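PDB 5C1F: septation protein imp2, which binds membrane phospholipids through its F-BAR domain, anchors cytoskeletal proteins to the membrane, is required for normal septation and takes part in medial ring disassembly in fission yeast. Local coordinates for the interface of chains A and B. Sequence-based numbering; all coordinates share one arbitrary frame. Chains: chain A/B, Septation protein imp2.

Contact 1: the interface of chains A and B. Residues chain A 58, 61, 63, 78-79, 82; chain B 40-41, 44, 226, 229.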
loop_
_atom_site.group_PDB
_atom_site.type_symbol
_atom_site.label_atom_id
_atom_site.label_comp_id
_atom_site.label_asym_id
_atom_site.label_seq_id
_atom_site.Cartn_x
_atom_site.Cartn_y
_atom_site.Cartn_z
ATOM N N LEU A 58 1.440 -10.473 6.686
ATOM C CA LEU A 58 2.775 -10.871 6.262
ATOM C C LEU A 58 3.770 -10.798 7.415
ATOM O O LEU A 58 4.685 -11.615 7.510
ATOM C CB LEU A 58 3.246 -9.988 5.104
ATOM C CG LEU A 58 4.699 -10.152 4.656
ATOM C CD1 LEU A 58 4.959 -11.568 4.165
ATOM C CD2 LEU A 58 5.049 -9.133 3.583
ATOM N N THR A 61 4.399 -13.728 9.822
ATOM C CA THR A 61 5.120 -14.881 9.311
ATOM C C THR A 61 6.101 -15.384 10.352
ATOM O O THR A 61 6.868 -14.611 10.922
ATOM C CB THR A 61 5.874 -14.556 8.008
ATOM O OG1 THR A 61 4.933 -14.176 6.996
ATOM C CG2 THR A 61 6.659 -15.767 7.526
ATOM N N PHE A 63 9.336 -17.635 11.079
ATOM C CA PHE A 63 10.498 -18.252 10.457
ATOM C C PHE A 63 11.014 -19.387 11.331
ATOM O O PHE A 63 10.709 -19.447 12.522
ATOM C CB PHE A 63 11.602 -17.221 10.230
ATOM C CG PHE A 63 11.325 -16.266 9.106
ATOM C CD1 PHE A 63 10.612 -15.100 9.325
ATOM C CD2 PHE A 63 11.792 -16.530 7.830
ATOM C CE1 PHE A 63 10.365 -14.218 8.289
ATOM C CE2 PHE A 63 11.547 -15.654 6.792
ATOM C CZ PHE A 63 10.833 -14.495 7.022
ATOM N N MET A 78 13.773 -6.668 10.612
ATOM C CA MET A 78 13.116 -6.405 9.338
ATOM C C MET A 78 11.625 -6.731 9.407
ATOM O O MET A 78 10.790 -5.976 8.906
ATOM C CB MET A 78 13.788 -7.206 8.223
ATOM C CG MET A 78 13.325 -6.856 6.821
ATOM S SD MET A 78 11.976 -7.901 6.265
ATOM C CE MET A 78 12.789 -9.498 6.233
ATOM N N LYS A 79 11.296 -7.848 10.049
ATOM C CA LYS A 79 9.905 -8.269 10.176
ATOM C C LYS A 79 9.143 -7.350 11.120
ATOM O O LYS A 79 7.976 -7.043 10.892
ATOM C CB LYS A 79 9.826 -9.714 10.665
ATOM C CG LYS A 79 8.563 -10.432 10.238
ATOM C CD LYS A 79 8.719 -11.944 10.348
ATOM C CE LYS A 79 9.056 -12.350 11.772
ATOM N NZ LYS A 79 7.933 -11.971 12.678
ATOM N N VAL A 82 8.592 -4.109 9.119
ATOM C CA VAL A 82 7.525 -4.290 8.141
ATOM C C VAL A 82 6.182 -4.207 8.870
ATOM O O VAL A 82 5.203 -3.670 8.340
ATOM C CB VAL A 82 7.666 -5.631 7.384
ATOM C CG1 VAL A 82 6.370 -6.010 6.682
ATOM C CG2 VAL A 82 8.816 -5.556 6.388
ATOM N N PHE B 40 8.730 -14.910 1.793
ATOM C CA PHE B 40 8.382 -13.666 2.472
ATOM C C PHE B 40 8.334 -12.497 1.488
ATOM O O PHE B 40 7.359 -11.746 1.452
ATOM C CB PHE B 40 9.374 -13.366 3.599
ATOM C CG PHE B 40 9.037 -12.128 4.393
ATOM C CD1 PHE B 40 9.536 -10.888 4.022
ATOM C CD2 PHE B 40 8.222 -12.207 5.511
ATOM C CE1 PHE B 40 9.223 -9.749 4.747
ATOM C CE2 PHE B 40 7.907 -11.070 6.244
ATOM C CZ PHE B 40 8.407 -9.841 5.861
ATOM N N TYR B 41 9.389 -12.349 0.691
ATOM C CA TYR B 41 9.480 -11.239 -0.253
ATOM C C TYR B 41 8.571 -11.425 -1.459
ATOM O O TYR B 41 8.216 -10.452 -2.127
ATOM C CB TYR B 41 10.922 -11.046 -0.716
ATOM C CG TYR B 41 11.838 -10.575 0.382
ATOM C CD1 TYR B 41 11.665 -9.327 0.963
ATOM C CD2 TYR B 41 12.877 -11.373 0.835
ATOM C CE1 TYR B 41 12.499 -8.890 1.972
ATOM C CE2 TYR B 41 13.717 -10.947 1.838
ATOM C CZ TYR B 41 13.524 -9.704 2.404
ATOM O OH TYR B 41 14.359 -9.274 3.405
ATOM N N ARG B 44 5.414 -10.030 -0.199
ATOM C CA ARG B 44 5.598 -8.587 -0.086
ATOM C C ARG B 44 5.521 -7.911 -1.452
ATOM O O ARG B 44 4.906 -6.854 -1.597
ATOM C CB ARG B 44 6.933 -8.265 0.586
ATOM C CG ARG B 44 7.184 -6.779 0.780
ATOM C CD ARG B 44 6.045 -6.114 1.545
ATOM N NE ARG B 44 6.263 -4.677 1.696
ATOM C CZ ARG B 44 5.889 -3.766 0.803
ATOM N NH1 ARG B 44 5.271 -4.137 -0.311
ATOM N NH2 ARG B 44 6.131 -2.480 1.023
ATOM N N MET B 226 18.406 -7.908 1.671
ATOM C CA MET B 226 17.598 -7.148 2.619
ATOM C C MET B 226 17.841 -5.656 2.430
ATOM O O MET B 226 16.905 -4.858 2.461
ATOM C CB MET B 226 17.904 -7.552 4.064
ATOM C CG MET B 226 17.176 -8.800 4.529
ATOM S SD MET B 226 17.267 -9.063 6.313
ATOM C CE MET B 226 17.050 -7.386 6.898
ATOM N N PHE B 229 16.020 -4.487 -0.532
ATOM C CA PHE B 229 14.611 -4.384 -0.167
ATOM C C PHE B 229 14.271 -3.018 0.441
ATOM O O PHE B 229 13.257 -2.417 0.089
ATOM C CB PHE B 229 14.240 -5.507 0.804
ATOM C CG PHE B 229 12.900 -5.329 1.451
ATOM C CD1 PHE B 229 11.735 -5.464 0.712
ATOM C CD2 PHE B 229 12.802 -5.031 2.801
ATOM C CE1 PHE B 229 10.497 -5.297 1.305
ATOM C CE2 PHE B 229 11.565 -4.866 3.402
ATOM C CZ PHE B 229 10.410 -4.999 2.652
#
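The phenyl ring of B:Phe40 is inserted between A:Leu58, A:Phe63 and A:Met78 and loses 105 Å² of surface to chain A. Its CG stands anti to the backbone N (chi1 -177°), which carries the ring away from its own helix and into the partner. A:Leu58 meets it at about a right angle: the methyl CD1 of A:Leu58 lies over one face, off-centre toward the rim and 3.9 Å from the centroid of the B:Phe40 ring, a CH-pi contact. The other branch, A:Leu58 CD2, turns to the aliphatic foot of B:Arg44 and packs 3.6 Å from B:Arg44 CB.

At the far edge of the ring A:Met78 arrives tip to tip. Bends at chi2 and chi3 fold its chain back and set the thioether A:Met78 SD 3.6 Å from B:Phe40 CE1, while the CE methyl points at the phenol end of B:Tyr41. Nearer the backbone, A:Met78 CB meets the methyl CE of B:Met226 at 3.5 Å, the two side chains crossing at a slant. A:Phe63 comes in with its tip, A:Phe63 CZ being 3.8 Å from B:Phe40 CD2, and its own ring has A:Lys79 CD in plane at its edge. Further out, A:Val82 CG2 touches the rim of B:Phe229 more loosely, at 4.1 Å from B:Phe229 CZ.

Polar groups serve the rim from within one chain. The hydroxyl OG1 of A:Thr61 donates to the carbonyl O of A:Leu58 at 2.6 Å, tilted 25° from the carbonyl plane. This satisfies an oxygen, A:Leu58 O, that also lies 3.5 Å from B:Phe40 CE2, above the ring plane and beyond its rim, and ties the end of the helix to the segment after it. The contact across the chains is therefore held by shape and apolar burial.

Chain A supplies the end of helix 18-59, the following loop and helix 69-155; chain B supplies helices 18-58 and 162-253. The patch belongs to the antiparallel helical core of the F-BAR dimer, near its middle.

Contact 2: the interface of chains A and B. Residues chain A 218-219, 222-223; chain B 67-68, 71, 256, 259-260.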
loop_
_atom_site.group_PDB
_atom_site.type_symbol
_atom_site.label_atom_id
_atom_site.label_comp_id
_atom_site.label_asym_id
_atom_site.label_seq_id
_atom_site.Cartn_x
_atom_site.Cartn_y
_atom_site.Cartn_z
ATOM N N ARG A 218 -17.058 26.336 -0.439
ATOM C CA ARG A 218 -17.004 25.048 -1.120
ATOM C C ARG A 218 -15.636 24.815 -1.739
ATOM O O ARG A 218 -15.073 23.725 -1.635
ATOM C CB ARG A 218 -18.079 24.963 -2.203
ATOM C CG ARG A 218 -18.134 23.630 -2.921
ATOM C CD ARG A 218 -19.049 23.689 -4.134
ATOM N NE ARG A 218 -18.456 24.450 -5.231
ATOM C CZ ARG A 218 -17.690 23.917 -6.179
ATOM N NH1 ARG A 218 -17.422 22.617 -6.167
ATOM N NH2 ARG A 218 -17.192 24.683 -7.140
ATOM N N ARG A 219 -15.101 25.850 -2.375
ATOM C CA ARG A 219 -13.826 25.740 -3.065
ATOM C C ARG A 219 -12.665 25.672 -2.080
ATOM O O ARG A 219 -11.694 24.949 -2.310
ATOM C CB ARG A 219 -13.650 26.907 -4.039
ATOM C CG ARG A 219 -14.690 26.898 -5.151
ATOM C CD ARG A 219 -14.402 27.923 -6.232
ATOM N NE ARG A 219 -15.376 27.825 -7.316
ATOM C CZ ARG A 219 -15.161 27.198 -8.467
ATOM N NH1 ARG A 219 -13.990 26.618 -8.703
ATOM N NH2 ARG A 219 -16.114 27.156 -9.388
ATOM N N LEU A 222 -12.804 22.009 -0.697
ATOM C CA LEU A 222 -12.265 21.003 -1.607
ATOM C C LEU A 222 -10.741 21.057 -1.685
ATOM O O LEU A 222 -10.085 20.017 -1.738
ATOM C CB LEU A 222 -12.878 21.164 -3.002
ATOM C CG LEU A 222 -14.345 20.735 -3.092
ATOM C CD1 LEU A 222 -14.908 20.927 -4.494
ATOM C CD2 LEU A 222 -14.501 19.290 -2.645
ATOM N N LYS A 223 -10.181 22.264 -1.682
ATOM C CA LYS A 223 -8.729 22.430 -1.674
ATOM C C LYS A 223 -8.091 21.865 -0.401
ATOM O O LYS A 223 -7.084 21.161 -0.464
ATOM C CB LYS A 223 -8.355 23.908 -1.823
ATOM C CG LYS A 223 -8.544 24.470 -3.225
ATOM C CD LYS A 223 -8.140 25.939 -3.281
ATOM C CE LYS A 223 -6.709 26.136 -2.803
ATOM N NZ LYS A 223 -6.342 27.579 -2.700
ATOM N N GLU B 67 -17.398 20.943 -12.522
ATOM C CA GLU B 67 -16.413 21.778 -11.846
ATOM C C GLU B 67 -15.791 22.771 -12.826
ATOM O O GLU B 67 -15.699 22.496 -14.024
ATOM C CB GLU B 67 -15.330 20.913 -11.199
ATOM C CG GLU B 67 -14.483 21.651 -10.182
ATOM C CD GLU B 67 -15.324 22.346 -9.127
ATOM O OE1 GLU B 67 -15.618 23.549 -9.295
ATOM O OE2 GLU B 67 -15.695 21.687 -8.134
ATOM N N THR B 68 -15.378 23.930 -12.317
ATOM C CA THR B 68 -14.820 24.984 -13.164
ATOM C C THR B 68 -13.520 25.557 -12.609
ATOM O O THR B 68 -13.163 25.315 -11.455
ATOM C CB THR B 68 -15.811 26.158 -13.343
ATOM O OG1 THR B 68 -15.964 26.850 -12.097
ATOM C CG2 THR B 68 -17.169 25.664 -13.823
ATOM N N LEU B 71 -9.722 25.023 -9.900
ATOM C CA LEU B 71 -10.143 23.918 -9.046
ATOM C C LEU B 71 -10.389 22.653 -9.860
ATOM O O LEU B 71 -10.045 21.550 -9.435
ATOM C CB LEU B 71 -11.405 24.292 -8.271
ATOM C CG LEU B 71 -11.945 23.218 -7.327
ATOM C CD1 LEU B 71 -10.861 22.781 -6.352
ATOM C CD2 LEU B 71 -13.171 23.725 -6.580
ATOM N N VAL B 256 -9.153 30.804 -5.165
ATOM C CA VAL B 256 -10.596 30.677 -5.002
ATOM C C VAL B 256 -11.312 31.917 -5.528
ATOM O O VAL B 256 -12.319 31.810 -6.227
ATOM C CB VAL B 256 -10.977 30.449 -3.530
ATOM C CG1 VAL B 256 -12.490 30.417 -3.366
ATOM C CG2 VAL B 256 -10.352 29.158 -3.020
ATOM N N ASP B 259 -11.434 31.943 -9.274
ATOM C CA ASP B 259 -12.390 30.941 -9.728
ATOM C C ASP B 259 -13.818 31.457 -9.615
ATOM O O ASP B 259 -14.630 31.258 -10.520
ATOM C CB ASP B 259 -12.233 29.644 -8.935
ATOM C CG ASP B 259 -11.300 28.658 -9.610
ATOM O OD1 ASP B 259 -10.537 29.078 -10.507
ATOM O OD2 ASP B 259 -11.331 27.464 -9.245
ATOM N N VAL B 260 -14.113 32.124 -8.501
ATOM C CA VAL B 260 -15.435 32.700 -8.269
ATOM C C VAL B 260 -15.703 33.832 -9.260
ATOM O O VAL B 260 -16.803 33.946 -9.797
ATOM C CB VAL B 260 -15.577 33.217 -6.821
ATOM C CG1 VAL B 260 -16.884 33.974 -6.642
ATOM C CG2 VAL B 260 -15.495 32.059 -5.838
#
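A:Arg219 lays its aliphatic stem between B:Leu71 and B:Val256, and 92 Å² of its surface is hidden by chain B. A:Arg219 CB rests 3.8 Å from B:Val256 CG1, while CG packs on the methyl CD2 of B:Leu71. A:Leu222 CD1 reaches that same leucine methyl, and on the other flank A:Lys223 CD lies against B:Val256 CG2.

Extended from CG to NE, the stem of A:Arg219 delivers its guanidinium to B:Thr68 in an end-on grip. A:Arg219 NH2 donates to the hydroxyl OG1 of B:Thr68 at 2.7 Å. A:Arg219 NH1 donates to the backbone O of B:Thr68 at 3.2 Å. That oxygen lies in the guanidinium plane, although the donor stands above the carbonyl plane, away from a lone pair. A:Arg219 NH1 also forms a salt bridge with B:Asp259 OD2 at 2.8 Å, with the two flat groups 82° apart and the N-H pointing elsewhere, so the attraction is ionic. The carboxylate is itself steadied by the backbone N of B:Leu71, which donates to the syn lone pair of OD2. An alanine in place of A:Arg219 would probably leave B:Asp259 without its cross-chain charge partner and B:Thr68 OG1 and O without their arginine donors, with a gap opened beside B:Leu71 CD2.

Toward the rim, A:Arg218 and B:Glu67 meet tip to tip in a bidentate salt bridge, their planes only 7° apart. A:Arg218 NH1 donates to B:Glu67 OE2 at 2.8 Å, and A:Arg218 NH2 to B:Glu67 OE1 at 2.9 Å, both nearly straight and on syn lone pairs. The arginine's bend at chi3 (73°) turns its guanidinium toward the acid, with NH2 over one face of the A:Arg219 guanidinium. B:Glu67 OE1 also forms a salt bridge with A:Arg219 NH1 at 3.5 Å, which probably eases the closeness of the two cations; the backbone N of B:Thr68 donates to the same oxygen on its anti side.

In the F-BAR dimer interface, away from its middle, helix 162-252 of chain A runs past chain B's loop before helix 69-155, that helix's start, and helix 256-267.

About 44 Å separates the centres of the C-alpha atoms of contact 1 and contact 2, which lie at different points along the same elongated dimer interface. Helix 69-155 serves both, through chain A in contact 1 and chain B in contact 2, and the long helix beginning at residue 162 does so with the chains exchanged. The loop between helices 18-59 and 69-155 also takes part in each. Because the two-fold axis repeats every contact, apolar burial at contact 1 and charge pairing at contact 2 recur along the dimer, likely helping to fix how the two F-BAR chains align.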